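Local coordinates for protein aminotransferase (Streptomyces pactum, PDB 4ZM4) that belongs to the class-III aminotransferases, a family of pyridoxal-phosphate-dependent enzymes, and probably works as such an enzyme in the form of a two-subunit assembly, at residues Y67-V79 / M324-L338. The protein carries 1 engineered substitution. Numbering follows the deposited sequence.
Sequences YGPHLFGYADREV and MLGKIRSLPDLYERL. With P3B ((3E,4R,5R)-4,5-dihydroxy-3-{[(Z)-{3-hydroxy-2-methyl-5-[(phosphonooxy)methyl]pyridin-4(1H)-ylidene}methyl]imino}cyclohex-1-ene-1-carboxylic acid), chain H.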
loop_
_atom_site.group_PDB
_atom_site.type_symbol
_atom_site.label_atom_id
_atom_site.label_comp_id
_atom_site.label_asym_id
_atom_site.label_seq_id
_atom_site.Cartn_x
_atom_site.Cartn_y
_atom_site.Cartn_z
ATOM N N TYR B 67 7.278 -11.280 9.092
ATOM C CA TYR B 67 8.230 -10.691 8.158
ATOM C C TYR B 67 8.826 -9.305 8.544
ATOM O O TYR B 67 9.167 -8.512 7.656
ATOM C CB TYR B 67 7.632 -10.693 6.737
ATOM C CG TYR B 67 7.249 -12.060 6.217
ATOM C CD1 TYR B 67 8.168 -12.873 5.568
ATOM C CD2 TYR B 67 5.965 -12.529 6.345
ATOM C CE1 TYR B 67 7.804 -14.113 5.048
ATOM C CE2 TYR B 67 5.592 -13.763 5.821
ATOM C CZ TYR B 67 6.509 -14.560 5.183
ATOM O OH TYR B 67 6.130 -15.807 4.697
ATOM N N GLY B 68 9.027 -9.052 9.839
ATOM C CA GLY B 68 9.872 -7.929 10.290
ATOM C C GLY B 68 9.333 -6.821 11.198
ATOM O O GLY B 68 10.121 -6.150 11.856
ATOM N N PRO B 69 8.016 -6.585 11.217
ATOM C CA PRO B 69 7.492 -5.425 11.984
ATOM C C PRO B 69 7.515 -5.546 13.506
ATOM O O PRO B 69 7.546 -4.524 14.179
ATOM C CB PRO B 69 6.024 -5.304 11.541
ATOM C CG PRO B 69 5.829 -6.286 10.456
ATOM C CD PRO B 69 6.944 -7.302 10.518
ATOM N N HIS B 70 7.551 -6.768 14.031
ATOM C CA HIS B 70 7.247 -7.020 15.431
ATOM C C HIS B 70 8.488 -7.177 16.263
ATOM O O HIS B 70 8.900 -8.277 16.622
ATOM C CB HIS B 70 6.330 -8.235 15.518
ATOM C CG HIS B 70 5.062 -8.057 14.746
ATOM N ND1 HIS B 70 4.801 -8.730 13.560
ATOM C CD2 HIS B 70 4.009 -7.242 14.956
ATOM C CE1 HIS B 70 3.640 -8.330 13.078
ATOM N NE2 HIS B 70 3.133 -7.440 13.907
ATOM N N LEU B 71 9.064 -6.051 16.614
ATOM C CA LEU B 71 10.262 -6.000 17.426
ATOM C C LEU B 71 9.986 -6.458 18.864
ATOM O O LEU B 71 10.868 -7.028 19.539
ATOM C CB LEU B 71 10.794 -4.588 17.410
ATOM C CG LEU B 71 12.257 -4.382 17.704
ATOM C CD1 LEU B 71 13.118 -4.989 16.623
ATOM C CD2 LEU B 71 12.552 -2.887 17.821
ATOM N N PHE B 72 8.771 -6.218 19.323
ATOM C CA PHE B 72 8.345 -6.569 20.673
ATOM C C PHE B 72 7.347 -7.730 20.699
ATOM O O PHE B 72 6.709 -7.980 21.713
ATOM C CB PHE B 72 7.696 -5.340 21.333
ATOM C CG PHE B 72 8.580 -4.121 21.355
ATOM C CD1 PHE B 72 9.698 -4.071 22.199
ATOM C CD2 PHE B 72 8.311 -3.021 20.537
ATOM C CE1 PHE B 72 10.513 -2.953 22.227
ATOM C CE2 PHE B 72 9.135 -1.901 20.569
ATOM C CZ PHE B 72 10.234 -1.862 21.410
ATOM N N GLY B 73 7.151 -8.406 19.581
ATOM C CA GLY B 73 6.181 -9.504 19.522
ATOM C C GLY B 73 4.814 -9.073 19.111
ATOM O O GLY B 73 4.544 -7.900 18.894
ATOM N N TYR B 74 3.937 -10.055 18.954
ATOM C CA TYR B 74 2.590 -9.847 18.486
ATOM C C TYR B 74 1.722 -9.241 19.584
ATOM O O TYR B 74 2.017 -9.418 20.774
ATOM C CB TYR B 74 1.972 -11.173 18.088
ATOM C CG TYR B 74 2.547 -11.844 16.858
ATOM C CD1 TYR B 74 2.695 -11.159 15.667
ATOM C CD2 TYR B 74 2.845 -13.215 16.867
ATOM C CE1 TYR B 74 3.204 -11.795 14.552
ATOM C CE2 TYR B 74 3.338 -13.849 15.741
ATOM C CZ TYR B 74 3.511 -13.133 14.588
ATOM O OH TYR B 74 3.976 -13.767 13.462
ATOM N N ALA B 75 0.640 -8.563 19.200
ATOM C CA ALA B 75 -0.317 -7.980 20.178
ATOM C C ALA B 75 0.340 -7.092 21.239
ATOM O O ALA B 75 0.105 -7.276 22.455
ATOM C CB ALA B 75 -1.130 -9.082 20.858
ATOM N N ASP B 76 1.187 -6.164 20.784
ATOM C CA ASP B 76 1.888 -5.234 21.679
ATOM C C ASP B 76 0.873 -4.200 22.131
ATOM O O ASP B 76 0.468 -3.350 21.329
ATOM C CB ASP B 76 3.077 -4.589 20.930
ATOM C CG ASP B 76 4.013 -3.783 21.839
ATOM O OD1 ASP B 76 4.938 -3.130 21.317
ATOM O OD2 ASP B 76 3.854 -3.783 23.069
ATOM N N ARG B 77 0.459 -4.259 23.396
ATOM C CA ARG B 77 -0.619 -3.403 23.904
ATOM C C ARG B 77 -0.312 -1.899 23.895
ATOM O O ARG B 77 -1.182 -1.083 23.580
ATOM C CB ARG B 77 -1.103 -3.882 25.283
ATOM C CG ARG B 77 -2.053 -5.081 25.168
ATOM C CD ARG B 77 -2.720 -5.514 26.485
ATOM N NE ARG B 77 -3.876 -4.671 26.838
ATOM C CZ ARG B 77 -5.077 -4.724 26.247
ATOM N NH1 ARG B 77 -5.316 -5.555 25.229
ATOM N NH2 ARG B 77 -6.046 -3.917 26.664
ATOM N N GLU B 78 0.920 -1.537 24.212
ATOM C CA GLU B 78 1.345 -0.147 24.181
ATOM C C GLU B 78 1.131 0.494 22.832
ATOM O O GLU B 78 1.019 1.711 22.742
ATOM C CB GLU B 78 2.819 -0.018 24.567
ATOM C CG GLU B 78 3.098 -0.319 26.025
ATOM C CD GLU B 78 4.574 -0.435 26.305
ATOM O OE1 GLU B 78 5.159 -1.480 25.930
ATOM O OE2 GLU B 78 5.159 0.506 26.894
ATOM N N VAL B 79 1.072 -0.312 21.786
ATOM C CA VAL B 79 0.824 0.189 20.449
ATOM C C VAL B 79 -0.620 -0.062 19.989
ATOM O O VAL B 79 -1.203 0.797 19.337
ATOM C CB VAL B 79 1.866 -0.413 19.468
ATOM C CG1 VAL B 79 1.610 -0.003 18.023
ATOM C CG2 VAL B 79 3.283 -0.004 19.896
ATOM N N MET B 324 5.073 3.566 18.305
ATOM C CA MET B 324 6.118 2.557 18.156
ATOM C C MET B 324 7.463 3.198 18.291
ATOM O O MET B 324 8.313 2.715 19.043
ATOM C CB MET B 324 5.997 1.855 16.811
ATOM C CG MET B 324 6.957 0.702 16.609
ATOM S SD MET B 324 6.773 -0.661 17.785
ATOM C CE MET B 324 7.738 -1.936 16.950
ATOM N N LEU B 325 7.676 4.302 17.585
ATOM C CA LEU B 325 8.975 4.969 17.662
ATOM C C LEU B 325 9.147 5.666 19.030
ATOM O O LEU B 325 10.263 5.738 19.537
ATOM C CB LEU B 325 9.168 5.940 16.508
ATOM C CG LEU B 325 9.226 5.368 15.088
ATOM C CD1 LEU B 325 9.634 6.416 14.067
ATOM C CD2 LEU B 325 10.173 4.185 15.015
ATOM N N GLY B 326 8.049 6.145 19.621
ATOM C CA GLY B 326 8.060 6.650 20.989
ATOM C C GLY B 326 8.494 5.611 21.985
ATOM O O GLY B 326 9.398 5.851 22.798
ATOM N N LYS B 327 7.917 4.422 21.875
ATOM C CA LYS B 327 8.347 3.285 22.705
ATOM C C LYS B 327 9.830 2.925 22.545
ATOM O O LYS B 327 10.538 2.762 23.552
ATOM C CB LYS B 327 7.517 2.043 22.404
ATOM C CG LYS B 327 7.948 0.811 23.158
ATOM C CD LYS B 327 6.876 -0.258 23.137
ATOM C CE LYS B 327 7.364 -1.523 23.801
ATOM N NZ LYS B 327 6.316 -2.577 23.692
ATOM N N ILE B 328 10.287 2.793 21.300
ATOM C CA ILE B 328 11.703 2.454 21.026
ATOM C C ILE B 328 12.676 3.516 21.605
ATOM O O ILE B 328 13.715 3.199 22.199
ATOM C CB ILE B 328 11.955 2.316 19.518
ATOM C CG1 ILE B 328 11.291 1.046 18.988
ATOM C CG2 ILE B 328 13.455 2.314 19.204
ATOM C CD1 ILE B 328 11.293 0.940 17.471
ATOM N N ARG B 329 12.302 4.772 21.419
ATOM C CA ARG B 329 13.088 5.900 21.914
ATOM C C ARG B 329 13.222 5.864 23.434
ATOM O O ARG B 329 14.275 6.206 23.967
ATOM C CB ARG B 329 12.425 7.193 21.480
ATOM C CG ARG B 329 13.146 8.483 21.864
ATOM C CD ARG B 329 12.020 9.518 21.775
ATOM N NE ARG B 329 12.178 10.911 21.489
ATOM C CZ ARG B 329 11.180 11.795 21.571
ATOM N NH1 ARG B 329 9.987 11.438 22.022
ATOM N NH2 ARG B 329 11.401 13.084 21.250
ATOM N N SER B 330 12.174 5.414 24.116
ATOM C CA SER B 330 12.160 5.390 25.575
ATOM C C SER B 330 12.977 4.247 26.160
ATOM O O SER B 330 13.117 4.141 27.361
ATOM C CB SER B 330 10.710 5.320 26.077
ATOM O OG SER B 330 10.136 4.055 25.805
ATOM N N LEU B 331 13.541 3.395 25.310
ATOM C CA LEU B 331 14.266 2.180 25.745
ATOM C C LEU B 331 15.692 2.225 25.223
ATOM O O LEU B 331 16.010 1.610 24.202
ATOM C CB LEU B 331 13.548 0.933 25.221
ATOM C CG LEU B 331 12.110 0.721 25.727
ATOM C CD1 LEU B 331 11.495 -0.497 25.024
ATOM C CD2 LEU B 331 12.051 0.523 27.232
ATOM N N PRO B 332 16.559 2.968 25.920
ATOM C CA PRO B 332 17.871 3.264 25.351
ATOM C C PRO B 332 18.819 2.066 25.310
ATOM O O PRO B 332 19.777 2.087 24.535
ATOM C CB PRO B 332 18.416 4.378 26.265
ATOM C CG PRO B 332 17.711 4.184 27.557
ATOM C CD PRO B 332 16.350 3.626 27.228
ATOM N N ASP B 333 18.534 1.012 26.058
ATOM C CA ASP B 333 19.342 -0.237 25.958
ATOM C C ASP B 333 18.656 -1.386 25.175
ATOM O O ASP B 333 19.098 -2.521 25.225
ATOM C CB ASP B 333 19.757 -0.707 27.368
ATOM C CG ASP B 333 20.627 0.315 28.094
ATOM O OD1 ASP B 333 21.515 0.935 27.455
ATOM O OD2 ASP B 333 20.394 0.545 29.293
ATOM N N LEU B 334 17.637 -1.067 24.384
ATOM C CA LEU B 334 16.857 -2.081 23.642
ATOM C C LEU B 334 17.715 -2.896 22.716
ATOM O O LEU B 334 17.691 -4.130 22.744
ATOM C CB LEU B 334 15.742 -1.397 22.839
ATOM C CG LEU B 334 14.856 -2.288 21.965
ATOM C CD1 LEU B 334 14.154 -3.368 22.763
ATOM C CD2 LEU B 334 13.840 -1.415 21.232
ATOM N N TYR B 335 18.530 -2.195 21.926
ATOM C CA TYR B 335 19.334 -2.853 20.879
ATOM C C TYR B 335 20.455 -3.694 21.472
ATOM O O TYR B 335 20.879 -4.666 20.856
ATOM C CB TYR B 335 19.787 -1.828 19.818
ATOM C CG TYR B 335 18.566 -1.295 19.100
ATOM C CD1 TYR B 335 18.032 -1.973 18.003
ATOM C CD2 TYR B 335 17.875 -0.195 19.584
ATOM C CE1 TYR B 335 16.895 -1.517 17.348
ATOM C CE2 TYR B 335 16.731 0.268 18.955
ATOM C CZ TYR B 335 16.242 -0.399 17.824
ATOM O OH TYR B 335 15.104 0.067 17.178
ATOM N N GLU B 336 20.884 -3.369 22.695
ATOM C CA GLU B 336 21.828 -4.222 23.430
ATOM C C GLU B 336 21.174 -5.532 23.898
ATOM O O GLU B 336 21.792 -6.596 23.810
ATOM C CB GLU B 336 22.413 -3.487 24.630
ATOM C CG GLU B 336 23.673 -2.714 24.292
ATOM C CD GLU B 336 24.013 -1.601 25.295
ATOM O OE1 GLU B 336 23.781 -1.751 26.520
ATOM O OE2 GLU B 336 24.532 -0.555 24.838
ATOM N N ARG B 337 19.946 -5.453 24.400
ATOM C CA ARG B 337 19.219 -6.642 24.805
ATOM C C ARG B 337 18.818 -7.504 23.597
ATOM O O ARG B 337 18.872 -8.725 23.674
ATOM C CB ARG B 337 17.965 -6.266 25.593
ATOM C CG ARG B 337 18.203 -6.114 27.086
ATOM C CD ARG B 337 17.263 -5.140 27.805
ATOM N NE ARG B 337 15.946 -4.941 27.195
ATOM C CZ ARG B 337 15.316 -3.766 27.118
ATOM N NH1 ARG B 337 15.871 -2.654 27.560
ATOM N NH2 ARG B 337 14.118 -3.706 26.548
ATOM N N LEU B 338 18.400 -6.869 22.501
ATOM C CA LEU B 338 18.085 -7.607 21.264
ATOM C C LEU B 338 19.303 -8.358 20.793
ATOM O O LEU B 338 19.190 -9.467 20.306
ATOM C CB LEU B 338 17.567 -6.660 20.159
ATOM C CG LEU B 338 16.192 -6.025 20.435
ATOM C CD1 LEU B 338 15.917 -4.881 19.477
ATOM C CD2 LEU B 338 15.067 -7.041 20.361
HETATM O OAH P3B H . 5.518 -3.921 -0.477
HETATM P PBA P3B H . 5.968 -4.272 1.002
HETATM O OAI P3B H . 5.717 -5.746 1.106
HETATM O OAC P3B H . 5.190 -3.526 2.073
HETATM O OAQ P3B H . 7.605 -3.933 0.941
HETATM C CAM P3B H . 8.436 -4.252 -0.222
HETATM C CAV P3B H . 9.719 -4.412 0.241
HETATM C CAL P3B H . 10.603 -3.363 0.032
HETATM N NAP P3B H . 11.893 -3.481 0.531
HETATM C CAU P3B H . 12.289 -4.598 1.230
HETATM C CAA P3B H . 13.573 -4.721 1.693
HETATM C CAW P3B H . 11.455 -5.612 1.397
HETATM O OAE P3B H . 11.908 -6.682 2.090
HETATM C CAX P3B H . 10.132 -5.571 0.954
HETATM C CAJ P3B H . 9.256 -6.696 1.149
HETATM N NAO P3B H . 9.719 -7.900 1.627
HETATM C CAT P3B H . 8.924 -9.014 1.707
HETATM C CAK P3B H . 7.616 -9.143 1.162
HETATM C CAS P3B H . 6.868 -10.315 1.191
HETATM C CAR P3B H . 5.553 -10.378 0.691
HETATM O OAD P3B H . 4.845 -11.391 0.809
HETATM O OAB P3B H . 5.061 -9.484 0.047
HETATM C CAN P3B H . 7.239 -11.359 1.944
HETATM C CAY P3B H . 8.575 -11.301 2.702
HETATM O OAF P3B H . 9.092 -12.633 2.519
HETATM C CAZ P3B H . 9.585 -10.167 2.257
HETATM O OAG P3B H . 10.645 -9.809 3.218
#
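K327 puts its ammonium between two carboxylates of segment 67-79 and over the ring of F72. NZ donates to D76 OD1 at 2.8 Å, on the syn lone pair, with D76 OD2 about equally near, and to E78 OE1 at 2.7 Å, 39° out of the carboxylate plane. Its all-extended side chain (chi1 177°) slides past F72 in the opposite direction, CE 3.5 Å from the F72 ring centroid, almost on the ring normal, and NZ in cation-pi contact at 3.9 Å. Such partners would be expected to keep the lysine protonated. M324 SD lies at the edge of that ring, in plane, a Met-aromatic contact 5.0 Å from the centroid. Class-III aminotransferases have the fold-type I architecture of PLP enzymes; here loop 67-76 and the first turn of helix 77-89 pack against the last turns of helix 315-329 and the start of helix 334-355. At the ring's far end L334 CD2 comes obliquely to 3.6 Å from F72 CZ. L71 CB lies over the rim of the F72 face opposite K327; its CD2 meets L334 CD2, its CD1 L338 CD1. Y335 OH, near L71 CD2, is hydrogen-bonded to F257 O. S330 OG donates to K327 O at 2.6 Å. At the start of 67-79, Y67 has P3B CAN over one ring face, offset toward the rim, and CD1 3.2 Å from P3B OAF; it also packs on V310 of the second subunit.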